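Local coordinates for putative uncharacterized protein (Streptococcus mutans, PDB 3BGK) that probably dehydrates the S-form of hydrated NAD(P)H at the expense of ADP, as part of the repair of damaged nicotinamide cofactors, at residues 41-45 / 270-274; 45-49 / 260-266; 79-84 / 299-303; 179-185 / 216-222; 228-233 / 266-270. All blocks are in the same frame, centred on the assembly; numbering follows the deposited sequence.

Interaction 1. Residues 41-45 / 270-274; sequences LTKKI and EVAAA. With K (potassium ion), chain C.
The helix that ends with Leu41-Ile45 crosses helix 268-287 steeply, the local axes passing 9.1 Å apart with N-to-C directions 116° from each other, and Thr42 and Ala274 form the nearest backbone pair. Ala274 points its methyl at the shorter helix, where it lies among Leu41, Thr42 and Ile45; its CB is 4.0 Å from Ile45 CB. The Thr42 hydroxyl grazes this methyl but finds its polar partner in the carbonyl of Asp38, just before its helix.

Leu41 has CG anti to the backbone N (chi1 -170°), which carries the branch across Glu270 at about a right angle. The two methyls then divide the work: CD1 lies 3.5 Å from Glu270 O, whereas CD2 rests against the carboxylate, 3.7 Å from Glu270 CD. One turn further on, Ile45 places CD1 beside Glu270 CB, and its CG2 meets Val271 CG2 at 4.1 Å. Lys44, bent at its second and third torsions, brings NZ to 3.0 Å from Glu270 OE1. The ammonium approaches that oxygen on the syn side, 22° out of the carboxylate plane. Lys43 O binds a potassium ion together with Ile46 O.

The chemistry is thus graded across the crossing. Apolar branches and a small alanine fill the buried side, and one salt bridge closes the solvent-facing side. Glu270 pairs with Lys44 through OE1 while Leu41 CD2 lies against the same carboxylate, so one group serves both the polar and the apolar side.

Interaction 2. Residues 45-49 / 260-266; sequences IIKPR and FVAQFHT. With K (potassium ion), chain C.
Phe264 and Ile45 come together because the phenylalanine has CG anti to its carbonyl carbon (chi1 -52°), which lays the ring beneath the isoleucine: Ile45 CG2 stands 4.1 Å from the ring centroid and 27° off the normal, a CH-pi contact. The other face of this ring is taken by Gln263 CG. That placement follows from the chi1 of 62°, which holds Gln263 CG between its own backbone N and carbonyl carbon and folds the chain back under its neighbour.

Beyond CG, Gln263 runs extended toward Arg49, and Arg49 NH2 donates to Gln263 OE1 at 3.3 Å. The bond is straight and lies in the guanidinium plane, yet it reaches the amide oxygen from above the carbonyl plane. Gly85 O also accepts from NH2, Phe58 makes a cation-pi contact with the same guanidinium, and Gln263 NE2 is held by Gly259 O and Ser84 O, so both polar ends are fixed. Apolar contacts fill in the rest. Ile46 CD1 leans on Phe260 CZ at 3.8 Å, and Ile45 CD1 meets Thr266 CG2 at 3.7 Å. Tyr291 of the second subunit packs on Ile46, Arg49, Gln263 and Phe264, and Pro242 O of that subunit accepts from Arg49 NH1.

Ile46 leaves helical torsions and centres an inverse gamma turn, with its O atom 2.9 Å from the potassium ion that Lys43 O also binds. Backbone carbonyls gathered at the C-terminal end of a helix are a familiar kind of cation site, here in a turn whose apolar side chains pack on the end of helix 249-263, beside the second subunit.

Interaction 3. Residues 79-84 / 299-303; sequences LACVNS and SAEIT
Ser299 and Ile302 face Ala80 and Asn83 across two nearly parallel helices of one helical layer of the alpha/beta three-layer sandwich, a ribokinase-like fold. The local axes approach to 8.5 Å and run only 10° apart, so contact continues from one turn to the next.

At the first turn Ser299 aims its CB at helix 71-83. With OG anti to the carbonyl carbon (chi1 -75°), the hydroxyl settles over the Ala80 backbone, 3.5 Å from Ala80 CA, as a packing contact. Asn83 points back the other way, its CB and CG each 3.4 Å from Ser299 O. Its ND2 makes a weak bond to Leu79 O of its own helix while still lying against Ser299.

A turn later the roles pass to Ile302, which straddles the end of helix 71-83. Its CG2 branch lies against the last backbone groups, 3.7 Å from Ser84 CA, while the CG1 branch carries CD1 alongside the Ser84 hydroxyl and Ala80 O. Thr303 adds its methyl over Asn83 O. Met256 of helix 249-263 covers Ala80, Ser84 and Ile302 together, and Leu294 of the second subunit packs on Asn83, so the close pair is wedged between another helix and another chain. The Ala80 side chain is about 8 Å from that of Asp251, a predicted substrate-binding residue.

Ala80 O accepts twice, from Ser84 N and from Ser84 OG at 2.7 Å, the two donors reaching it from opposite faces of the carbonyl plane.

Interaction 4. Residues 179-185 / 216-222; sequences KQIILTP and ETILVAK
Lys222 reaches back along the neighbouring strand past Pro185 and Thr184, and each carbon of its chain has a carbonyl beside it. CB lies 4.0 Å from Pro185 O, and CG presses closer to the same oxygen. A nearly eclipsed first torsion (chi1 3°) sets this course. CD and CE then both run past Thr184 O, CE at 3.6 Å, the chain bending about the CG-CD bond (chi3). At the tip NZ goes beyond both segments to a salt bridge with Asp161, with a weak hydrogen bond to Gly250 O; the Thr184 hydroxyl bonds to the same Asp161 oxygen.

Behind this tip the strands 181-184 and 218-221 run parallel, 13° apart. Ile218 N donates to Ile181 O, Leu183 N to Ile218 O at 2.8 Å, and Val220 N to Leu183 O at 2.7 Å. Ile182 and Ile218 lie side by side on one face, and Val220 CB meets Thr184 CG2 at 3.7 Å. On the other face Leu219 sends CD1 to Leu183 CB and across the proline ring, 3.6 Å from Pro185 CD, while Thr217 CG2 touches Leu183 CD1.

Two adjacent parallel strands joined through helical segments make a beta-alpha-beta crossover, the building unit of this ribokinase-like sheet. Lys222 stands just past the C-terminal end of its strand and is predicted to bind AMP. His186, beside the lysine, is a predicted substrate-binding residue, consistent with a site at the carboxyl edge of the sheet, as is usual in such alpha/beta folds.

Interaction 5. Residues 228-233 / 266-270; sequences IYQGQK and TDRFE
Apolar packing leads, and it centres on Phe269, whose ring is driven between Ile228, Gln230 and Lys233. With CG anti to the backbone N (chi1 170°), the ring leaves its helix toward the strands, and Ile228 CG2 meets CE1 of Phe269 at 3.7 Å. Lys233 lays its aliphatic chain over one face of the ring, CB and CE both riding above it toward the rim.

Polar atoms touch the ring without bonding to it. Ile228 O lies in the ring plane, 3.4 Å from Phe269 CE1, at the edge. Gln230 and the Phe269 side chain run antiparallel to each other, the amide turned 15° from the ring plane. Gln230 CB sits 3.6 Å from Phe269 CD1 and its OE1 near Phe269 CB, while NE2 is engaged by Glu216 O.

Charge pairing is left to the Lys233 tip: bent at chi3, it takes NZ past the ring, beside Phe269 CB, to 3.3 Å from Asp267 OD2. Asp267 stands at the N-cap position, although its side chain makes no capping bond.

The backbone fixes where these groups emerge. Gln230 to Lys233 is a type II' turn with Gly231 at positive phi, closed by Lys233 N to Gln230 O at 2.9 Å. Phe269 and the Lys233-Asp267 pair join the start of helix 268-287 to the hairpin of strands 227-230 and 233-237, with strand 218-221 next in the sheet and helix 39-45 resting on Glu270.

Interaction 4 is the buried sheet core, built from main-chain bonds between parallel strands. Interaction 5 continues that sheet: Leu219 O and Glu216 O bond Tyr229 N and Gln230 NE2, respectively, and one aromatic ring then ties the hairpin to helix 268-287. Interaction 1 holds the same helix one step on, sharing Glu270 with interaction 5, and both close with salt bridges near the surface. Interactions 1 and 2 share Ile45 and the potassium ion, but interaction 2 is more buried and relies on aromatic packing plus an amide-guanidinium bond. Gln263 NE2 to Ser84 O joins it to interaction 3, a buried pairing of parallel helices. Interactions 2 and 3 both touch the second subunit.

Interaction 1. Residues 41-45 / 270-274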
# COMPACT_ATOMS: atom_id res chain seq x y z
N LEU A 41 12.57 9.46 32.52
CA LEU A 41 11.18 9.86 32.67
C LEU A 41 10.30 8.97 31.80
O LEU A 41 9.27 8.47 32.25
CB LEU A 41 11.00 11.34 32.31
CG LEU A 41 9.67 12.07 32.61
CD1 LEU A 41 8.63 11.82 31.52
CD2 LEU A 41 9.10 11.74 33.98
N THR A 42 10.72 8.78 30.55
CA THR A 42 9.99 7.97 29.58
C THR A 42 9.89 6.51 30.02
O THR A 42 8.83 5.89 29.89
CB THR A 42 10.62 8.11 28.18
OG1 THR A 42 10.64 9.49 27.82
CG2 THR A 42 9.84 7.33 27.13
N LYS A 43 10.98 5.98 30.57
CA LYS A 43 10.99 4.66 31.20
C LYS A 43 10.08 4.61 32.42
O LYS A 43 9.58 3.53 32.77
CB LYS A 43 12.40 4.23 31.60
CG LYS A 43 13.31 3.85 30.45
CD LYS A 43 14.65 3.36 30.97
CE LYS A 43 15.82 3.89 30.15
NZ LYS A 43 15.83 3.41 28.74
N LYS A 44 9.85 5.74 33.07
CA LYS A 44 8.93 5.77 34.21
C LYS A 44 7.47 5.66 33.75
O LYS A 44 6.66 5.02 34.43
CB LYS A 44 9.13 7.03 35.06
CG LYS A 44 8.37 7.01 36.39
CD LYS A 44 7.71 8.34 36.70
CE LYS A 44 8.72 9.36 37.23
NZ LYS A 44 8.08 10.68 37.49
N ILE A 45 7.16 6.27 32.62
CA ILE A 45 5.80 6.28 32.08
C ILE A 45 5.43 4.97 31.38
O ILE A 45 4.43 4.34 31.72
CB ILE A 45 5.55 7.50 31.14
CG1 ILE A 45 5.66 8.81 31.93
CG2 ILE A 45 4.21 7.37 30.38
CD1 ILE A 45 4.87 8.86 33.24
N GLU A 270 3.56 14.54 32.35
CA GLU A 270 4.69 13.65 32.14
C GLU A 270 4.42 12.65 31.02
O GLU A 270 5.34 12.28 30.27
CB GLU A 270 5.07 12.94 33.44
CG GLU A 270 5.48 13.90 34.57
CD GLU A 270 6.18 13.20 35.73
OE1 GLU A 270 5.77 12.06 36.09
OE2 GLU A 270 7.14 13.78 36.27
N VAL A 271 3.15 12.24 30.90
CA VAL A 271 2.70 11.33 29.85
C VAL A 271 2.88 11.96 28.47
O VAL A 271 3.42 11.32 27.56
CB VAL A 271 1.22 10.89 30.07
CG1 VAL A 271 0.66 10.21 28.83
CG2 VAL A 271 1.11 9.95 31.26
N ALA A 272 2.42 13.20 28.32
CA ALA A 272 2.60 13.94 27.07
C ALA A 272 4.08 14.24 26.83
O ALA A 272 4.55 14.16 25.69
CB ALA A 272 1.79 15.22 27.10
N ALA A 273 4.81 14.55 27.90
CA ALA A 273 6.25 14.81 27.81
C ALA A 273 6.99 13.59 27.28
O ALA A 273 7.82 13.71 26.37
CB ALA A 273 6.81 15.23 29.16
N ALA A 274 6.69 12.42 27.84
CA ALA A 274 7.26 11.15 27.37
C ALA A 274 7.00 10.93 25.87
O ALA A 274 7.92 10.62 25.10
CB ALA A 274 6.76 9.99 28.20
K K C . 9.40 0.86 32.62

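Interaction 2. Residues 45-49 / 260-266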
# COMPACT_ATOMS: atom_id res chain seq x y z
N ILE A 45 7.16 6.27 32.62
CA ILE A 45 5.80 6.28 32.08
C ILE A 45 5.43 4.97 31.38
O ILE A 45 4.43 4.34 31.72
CB ILE A 45 5.55 7.50 31.14
CG1 ILE A 45 5.66 8.81 31.93
CG2 ILE A 45 4.21 7.37 30.38
CD1 ILE A 45 4.87 8.86 33.24
N ILE A 46 6.26 4.57 30.42
CA ILE A 46 6.02 3.32 29.68
C ILE A 46 6.20 2.11 30.60
O ILE A 46 7.29 1.55 30.73
CB ILE A 46 6.87 3.23 28.37
CG1 ILE A 46 6.65 4.49 27.51
CG2 ILE A 46 6.51 1.96 27.60
CD1 ILE A 46 7.44 4.56 26.22
N LYS A 47 5.11 1.73 31.26
CA LYS A 47 5.09 0.61 32.19
C LYS A 47 4.72 -0.69 31.48
O LYS A 47 3.93 -0.66 30.54
CB LYS A 47 4.13 0.89 33.35
CG LYS A 47 4.60 1.99 34.31
CD LYS A 47 4.16 1.73 35.75
CE LYS A 47 2.75 2.22 36.01
NZ LYS A 47 2.22 1.69 37.30
N PRO A 48 5.26 -1.83 31.94
CA PRO A 48 4.84 -3.10 31.34
C PRO A 48 3.34 -3.27 31.51
O PRO A 48 2.78 -2.88 32.54
CB PRO A 48 5.58 -4.15 32.18
CG PRO A 48 6.73 -3.42 32.79
CD PRO A 48 6.23 -2.03 33.03
N ARG A 49 2.69 -3.82 30.49
CA ARG A 49 1.24 -3.93 30.50
C ARG A 49 0.75 -4.97 31.51
O ARG A 49 1.31 -6.07 31.58
CB ARG A 49 0.71 -4.23 29.10
CG ARG A 49 0.78 -3.04 28.15
CD ARG A 49 0.16 -3.35 26.79
NE ARG A 49 -0.14 -2.11 26.08
CZ ARG A 49 -0.86 -2.01 24.97
NH1 ARG A 49 -1.38 -3.09 24.39
NH2 ARG A 49 -1.06 -0.82 24.42
N PHE A 260 -0.34 7.89 23.79
CA PHE A 260 0.18 7.85 25.15
C PHE A 260 -0.90 8.15 26.18
O PHE A 260 -1.11 7.37 27.11
CB PHE A 260 1.38 8.79 25.30
CG PHE A 260 2.71 8.16 24.97
CD1 PHE A 260 2.94 7.58 23.73
CD2 PHE A 260 3.74 8.16 25.91
CE1 PHE A 260 4.17 7.00 23.42
CE2 PHE A 260 4.98 7.58 25.62
CZ PHE A 260 5.20 7.00 24.36
N VAL A 261 -1.61 9.27 25.99
CA VAL A 261 -2.62 9.73 26.96
C VAL A 261 -3.80 8.76 27.06
O VAL A 261 -4.46 8.68 28.10
CB VAL A 261 -3.11 11.18 26.69
CG1 VAL A 261 -1.96 12.17 26.77
CG2 VAL A 261 -3.82 11.30 25.35
N ALA A 262 -4.03 8.01 25.98
CA ALA A 262 -5.08 6.99 25.93
C ALA A 262 -4.84 5.82 26.89
O ALA A 262 -5.78 5.26 27.43
CB ALA A 262 -5.24 6.48 24.50
N GLN A 263 -3.57 5.46 27.09
CA GLN A 263 -3.22 4.25 27.85
C GLN A 263 -2.52 4.51 29.19
O GLN A 263 -2.59 3.66 30.08
CB GLN A 263 -2.36 3.30 26.98
CG GLN A 263 -1.03 3.91 26.53
CD GLN A 263 -0.45 3.24 25.29
OE1 GLN A 263 0.03 2.11 25.34
NE2 GLN A 263 -0.48 3.95 24.18
N PHE A 264 -1.83 5.64 29.32
CA PHE A 264 -1.11 5.96 30.57
C PHE A 264 -1.84 7.08 31.34
O PHE A 264 -1.81 8.24 30.93
CB PHE A 264 0.35 6.36 30.31
CG PHE A 264 1.11 5.37 29.47
CD1 PHE A 264 1.39 4.10 29.94
CD2 PHE A 264 1.58 5.74 28.20
CE1 PHE A 264 2.11 3.18 29.16
CE2 PHE A 264 2.30 4.83 27.41
CZ PHE A 264 2.57 3.55 27.89
N HIS A 265 -2.46 6.71 32.46
CA HIS A 265 -3.39 7.60 33.17
C HIS A 265 -2.79 8.31 34.38
O HIS A 265 -3.50 8.98 35.13
CB HIS A 265 -4.66 6.85 33.60
CG HIS A 265 -5.28 6.07 32.48
ND1 HIS A 265 -5.07 4.72 32.30
CD2 HIS A 265 -6.09 6.46 31.47
CE1 HIS A 265 -5.73 4.31 31.24
NE2 HIS A 265 -6.36 5.35 30.71
N THR A 266 -1.48 8.18 34.56
CA THR A 266 -0.77 8.91 35.60
C THR A 266 -0.63 10.39 35.18
O THR A 266 -1.36 10.84 34.28
CB THR A 266 0.58 8.25 35.95
OG1 THR A 266 1.15 8.89 37.11
CG2 THR A 266 1.57 8.32 34.77
K K C . 9.40 0.86 32.62

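Interaction 3. Residues 79-84 / 299-303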
# COMPACT_ATOMS: atom_id res chain seq x y z
N LEU A 79 -1.52 6.51 12.04
CA LEU A 79 -0.41 5.57 12.08
C LEU A 79 0.36 5.65 13.39
O LEU A 79 0.67 4.62 13.99
CB LEU A 79 0.54 5.78 10.89
CG LEU A 79 0.19 5.13 9.55
CD1 LEU A 79 1.15 5.61 8.46
CD2 LEU A 79 0.22 3.60 9.64
N ALA A 80 0.67 6.87 13.83
CA ALA A 80 1.39 7.05 15.08
C ALA A 80 0.57 6.60 16.28
O ALA A 80 1.10 5.96 17.20
CB ALA A 80 1.82 8.50 15.24
N CYS A 81 -0.72 6.92 16.26
CA CYS A 81 -1.60 6.63 17.39
C CYS A 81 -1.78 5.13 17.62
O CYS A 81 -1.74 4.67 18.76
CB CYS A 81 -2.96 7.30 17.20
SG CYS A 81 -3.99 7.22 18.68
N VAL A 82 -1.96 4.39 16.53
CA VAL A 82 -2.14 2.93 16.60
C VAL A 82 -0.84 2.29 17.05
O VAL A 82 -0.82 1.44 17.95
CB VAL A 82 -2.61 2.32 15.25
CG1 VAL A 82 -2.74 0.80 15.36
CG2 VAL A 82 -3.95 2.90 14.85
N ASN A 83 0.26 2.72 16.44
CA ASN A 83 1.55 2.13 16.73
C ASN A 83 2.03 2.42 18.15
O ASN A 83 2.79 1.64 18.71
CB ASN A 83 2.58 2.55 15.68
CG ASN A 83 2.35 1.85 14.34
OD1 ASN A 83 2.31 0.62 14.28
ND2 ASN A 83 2.21 2.63 13.28
N SER A 84 1.55 3.51 18.74
CA SER A 84 1.80 3.82 20.16
C SER A 84 1.03 2.93 21.14
O SER A 84 1.32 2.91 22.33
CB SER A 84 1.53 5.30 20.44
OG SER A 84 2.34 6.11 19.60
N SER A 299 6.96 6.06 12.91
CA SER A 299 5.78 5.31 13.33
C SER A 299 6.00 3.80 13.32
O SER A 299 5.56 3.10 14.25
CB SER A 299 4.57 5.66 12.46
OG SER A 299 4.07 6.94 12.80
N ALA A 300 6.68 3.33 12.29
CA ALA A 300 6.98 1.91 12.12
C ALA A 300 7.84 1.35 13.26
O ALA A 300 7.77 0.15 13.58
CB ALA A 300 7.66 1.68 10.77
N GLU A 301 8.64 2.23 13.87
CA GLU A 301 9.60 1.85 14.92
C GLU A 301 9.06 1.93 16.34
O GLU A 301 9.65 1.36 17.26
CB GLU A 301 10.86 2.71 14.82
CG GLU A 301 11.63 2.55 13.51
CD GLU A 301 12.10 1.13 13.26
OE1 GLU A 301 12.60 0.48 14.21
OE2 GLU A 301 11.95 0.65 12.12
N ILE A 302 7.92 2.62 16.51
CA ILE A 302 7.36 2.94 17.83
C ILE A 302 7.27 1.77 18.82
O ILE A 302 7.88 1.86 19.89
CB ILE A 302 6.00 3.71 17.73
CG1 ILE A 302 6.21 5.10 17.12
CG2 ILE A 302 5.35 3.85 19.11
CD1 ILE A 302 4.94 5.83 16.76
N THR A 303 6.55 0.69 18.50
CA THR A 303 6.40 -0.39 19.49
C THR A 303 7.68 -1.12 19.86
O THR A 303 7.84 -1.51 21.01
CB THR A 303 5.35 -1.48 19.15
OG1 THR A 303 5.30 -1.72 17.74
CG2 THR A 303 4.02 -1.06 19.67

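Interaction 4. Residues 179-185 / 216-222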
# COMPACT_ATOMS: atom_id res chain seq x y z
N LYS A 179 -11.28 20.06 31.18
CA LYS A 179 -10.10 20.69 31.78
C LYS A 179 -8.84 19.99 31.30
O LYS A 179 -7.73 20.52 31.43
CB LYS A 179 -10.18 20.62 33.30
CG LYS A 179 -11.33 21.39 33.92
CD LYS A 179 -11.39 21.14 35.42
CE LYS A 179 -12.49 21.96 36.09
NZ LYS A 179 -12.32 22.00 37.58
N GLN A 180 -9.02 18.79 30.74
CA GLN A 180 -7.91 17.97 30.26
C GLN A 180 -7.61 18.30 28.79
O GLN A 180 -7.84 17.51 27.89
CB GLN A 180 -8.23 16.48 30.46
CG GLN A 180 -8.73 16.16 31.88
CD GLN A 180 -9.07 14.68 32.11
OE1 GLN A 180 -9.90 14.35 32.95
NE2 GLN A 180 -8.41 13.80 31.36
N ILE A 181 -7.09 19.52 28.59
CA ILE A 181 -6.81 20.09 27.27
C ILE A 181 -5.32 20.01 26.98
O ILE A 181 -4.50 20.36 27.84
CB ILE A 181 -7.22 21.58 27.23
CG1 ILE A 181 -8.70 21.76 27.59
CG2 ILE A 181 -6.87 22.22 25.87
CD1 ILE A 181 -9.69 21.59 26.43
N ILE A 182 -4.97 19.53 25.79
CA ILE A 182 -3.60 19.58 25.29
C ILE A 182 -3.56 20.40 24.00
O ILE A 182 -4.32 20.13 23.07
CB ILE A 182 -2.97 18.18 25.06
CG1 ILE A 182 -3.08 17.31 26.32
CG2 ILE A 182 -1.52 18.30 24.60
CD1 ILE A 182 -2.55 15.89 26.16
N LEU A 183 -2.70 21.41 23.95
CA LEU A 183 -2.53 22.22 22.76
C LEU A 183 -1.19 21.89 22.10
O LEU A 183 -0.15 21.87 22.75
CB LEU A 183 -2.60 23.71 23.09
CG LEU A 183 -3.77 24.28 23.90
CD1 LEU A 183 -3.41 25.64 24.45
CD2 LEU A 183 -5.08 24.34 23.10
N THR A 184 -1.22 21.62 20.80
CA THR A 184 -0.01 21.31 20.04
C THR A 184 0.14 22.22 18.81
O THR A 184 0.05 21.76 17.67
CB THR A 184 0.03 19.82 19.63
OG1 THR A 184 -1.21 19.45 19.01
CG2 THR A 184 0.23 18.93 20.84
N PRO A 185 0.36 23.53 19.04
CA PRO A 185 0.44 24.46 17.93
C PRO A 185 1.86 24.69 17.41
O PRO A 185 2.83 24.51 18.15
CB PRO A 185 -0.08 25.76 18.54
CG PRO A 185 0.31 25.67 19.99
CD PRO A 185 0.54 24.22 20.33
N GLU A 216 -4.90 23.02 34.22
CA GLU A 216 -4.32 21.72 33.85
C GLU A 216 -3.86 21.66 32.39
O GLU A 216 -3.22 20.69 31.98
CB GLU A 216 -5.32 20.59 34.15
CG GLU A 216 -5.75 20.47 35.62
CD GLU A 216 -6.98 21.31 35.99
OE1 GLU A 216 -7.03 22.51 35.64
OE2 GLU A 216 -7.90 20.77 36.64
N THR A 217 -4.18 22.69 31.62
CA THR A 217 -3.84 22.75 30.19
C THR A 217 -2.36 22.51 29.95
O THR A 217 -1.50 23.13 30.59
CB THR A 217 -4.27 24.10 29.57
OG1 THR A 217 -5.64 24.35 29.88
CG2 THR A 217 -4.09 24.09 28.05
N ILE A 218 -2.07 21.58 29.04
CA ILE A 218 -0.71 21.31 28.62
C ILE A 218 -0.51 21.93 27.24
O ILE A 218 -1.36 21.80 26.37
CB ILE A 218 -0.42 19.78 28.56
CG1 ILE A 218 -0.67 19.14 29.93
CG2 ILE A 218 1.01 19.52 28.11
CD1 ILE A 218 -1.07 17.69 29.86
N LEU A 219 0.61 22.63 27.08
CA LEU A 219 0.98 23.17 25.79
C LEU A 219 2.26 22.50 25.33
O LEU A 219 3.25 22.44 26.06
CB LEU A 219 1.18 24.69 25.88
CG LEU A 219 1.68 25.43 24.63
CD1 LEU A 219 0.55 25.67 23.66
CD2 LEU A 219 2.31 26.74 25.04
N VAL A 220 2.22 21.97 24.11
CA VAL A 220 3.39 21.39 23.48
C VAL A 220 3.82 22.38 22.41
O VAL A 220 3.21 22.46 21.34
CB VAL A 220 3.08 20.00 22.87
CG1 VAL A 220 4.33 19.40 22.25
CG2 VAL A 220 2.51 19.06 23.91
N ALA A 221 4.86 23.15 22.71
CA ALA A 221 5.31 24.20 21.80
C ALA A 221 6.24 23.63 20.72
O ALA A 221 7.46 23.75 20.81
CB ALA A 221 5.99 25.33 22.57
N LYS A 222 5.64 23.00 19.71
CA LYS A 222 6.40 22.46 18.59
C LYS A 222 7.25 23.54 17.90
O LYS A 222 6.74 24.58 17.47
CB LYS A 222 5.53 21.67 17.59
CG LYS A 222 4.04 21.64 17.90
CD LYS A 222 3.38 20.36 17.40
CE LYS A 222 2.91 20.46 15.95
NZ LYS A 222 1.97 19.33 15.62

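Interaction 5. Residues 228-233 / 266-270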
# COMPACT_ATOMS: atom_id res chain seq x y z
N ILE A 228 7.49 21.54 26.61
CA ILE A 228 6.18 21.19 27.14
C ILE A 228 5.85 22.07 28.36
O ILE A 228 6.60 22.11 29.33
CB ILE A 228 6.08 19.67 27.50
CG1 ILE A 228 6.69 18.80 26.40
CG2 ILE A 228 4.64 19.25 27.70
CD1 ILE A 228 8.19 18.53 26.56
N TYR A 229 4.72 22.77 28.27
CA TYR A 229 4.30 23.69 29.32
C TYR A 229 3.02 23.20 30.00
O TYR A 229 2.07 22.78 29.34
CB TYR A 229 4.01 25.06 28.72
CG TYR A 229 5.17 25.79 28.10
CD1 TYR A 229 5.54 25.56 26.77
CD2 TYR A 229 5.87 26.76 28.82
CE1 TYR A 229 6.59 26.25 26.18
CE2 TYR A 229 6.93 27.45 28.24
CZ TYR A 229 7.28 27.20 26.93
OH TYR A 229 8.33 27.90 26.37
N GLN A 230 3.01 23.26 31.34
CA GLN A 230 1.78 23.15 32.14
C GLN A 230 1.99 23.86 33.46
O GLN A 230 2.91 23.54 34.22
CB GLN A 230 1.38 21.69 32.40
CG GLN A 230 0.02 21.56 33.07
CD GLN A 230 -0.18 20.25 33.82
OE1 GLN A 230 0.73 19.76 34.49
NE2 GLN A 230 -1.38 19.69 33.71
N GLY A 231 1.13 24.84 33.74
CA GLY A 231 1.24 25.67 34.94
C GLY A 231 2.59 26.36 35.00
O GLY A 231 2.91 27.18 34.14
N GLN A 232 3.38 25.99 36.00
CA GLN A 232 4.71 26.57 36.20
C GLN A 232 5.82 25.59 35.79
O GLN A 232 6.98 25.78 36.15
CB GLN A 232 4.89 27.03 37.66
CG GLN A 232 3.99 28.20 38.07
CD GLN A 232 4.28 29.49 37.30
OE1 GLN A 232 3.36 30.18 36.86
NE2 GLN A 232 5.56 29.81 37.13
N LYS A 233 5.45 24.55 35.04
CA LYS A 233 6.40 23.53 34.61
C LYS A 233 6.80 23.73 33.15
O LYS A 233 5.96 23.99 32.29
CB LYS A 233 5.81 22.12 34.80
CG LYS A 233 5.42 21.78 36.23
CD LYS A 233 5.14 20.29 36.41
CE LYS A 233 3.68 19.94 36.14
NZ LYS A 233 3.40 18.48 36.41
N THR A 266 -1.48 8.18 34.56
CA THR A 266 -0.77 8.91 35.60
C THR A 266 -0.63 10.39 35.18
O THR A 266 -1.36 10.84 34.28
CB THR A 266 0.58 8.25 35.95
OG1 THR A 266 1.15 8.89 37.11
CG2 THR A 266 1.57 8.32 34.77
N ASP A 267 0.26 11.14 35.82
CA ASP A 267 0.41 12.58 35.55
C ASP A 267 0.40 12.90 34.05
O ASP A 267 1.28 12.44 33.30
CB ASP A 267 1.66 13.15 36.21
CG ASP A 267 1.71 14.67 36.18
OD1 ASP A 267 0.63 15.30 36.22
OD2 ASP A 267 2.83 15.23 36.12
N ARG A 268 -0.59 13.68 33.63
CA ARG A 268 -0.80 13.95 32.21
C ARG A 268 0.32 14.78 31.55
O ARG A 268 0.61 14.59 30.36
CB ARG A 268 -2.17 14.59 31.98
CG ARG A 268 -2.70 14.47 30.54
CD ARG A 268 -4.17 14.86 30.42
NE ARG A 268 -4.48 16.10 31.13
CZ ARG A 268 -5.14 16.17 32.29
NH1 ARG A 268 -5.57 15.07 32.89
NH2 ARG A 268 -5.36 17.36 32.85
N PHE A 269 0.94 15.67 32.31
CA PHE A 269 2.10 16.42 31.82
C PHE A 269 3.27 15.50 31.48
O PHE A 269 3.92 15.66 30.45
CB PHE A 269 2.55 17.48 32.83
CG PHE A 269 3.88 18.12 32.48
CD1 PHE A 269 3.93 19.26 31.69
CD2 PHE A 269 5.07 17.58 32.94
CE1 PHE A 269 5.14 19.85 31.36
CE2 PHE A 269 6.30 18.16 32.62
CZ PHE A 269 6.33 19.30 31.83
N GLU A 270 3.56 14.54 32.35
CA GLU A 270 4.69 13.65 32.14
C GLU A 270 4.42 12.65 31.02
O GLU A 270 5.34 12.28 30.27
CB GLU A 270 5.07 12.94 33.44
CG GLU A 270 5.48 13.90 34.57
CD GLU A 270 6.18 13.20 35.73
OE1 GLU A 270 5.77 12.06 36.09
OE2 GLU A 270 7.14 13.78 36.27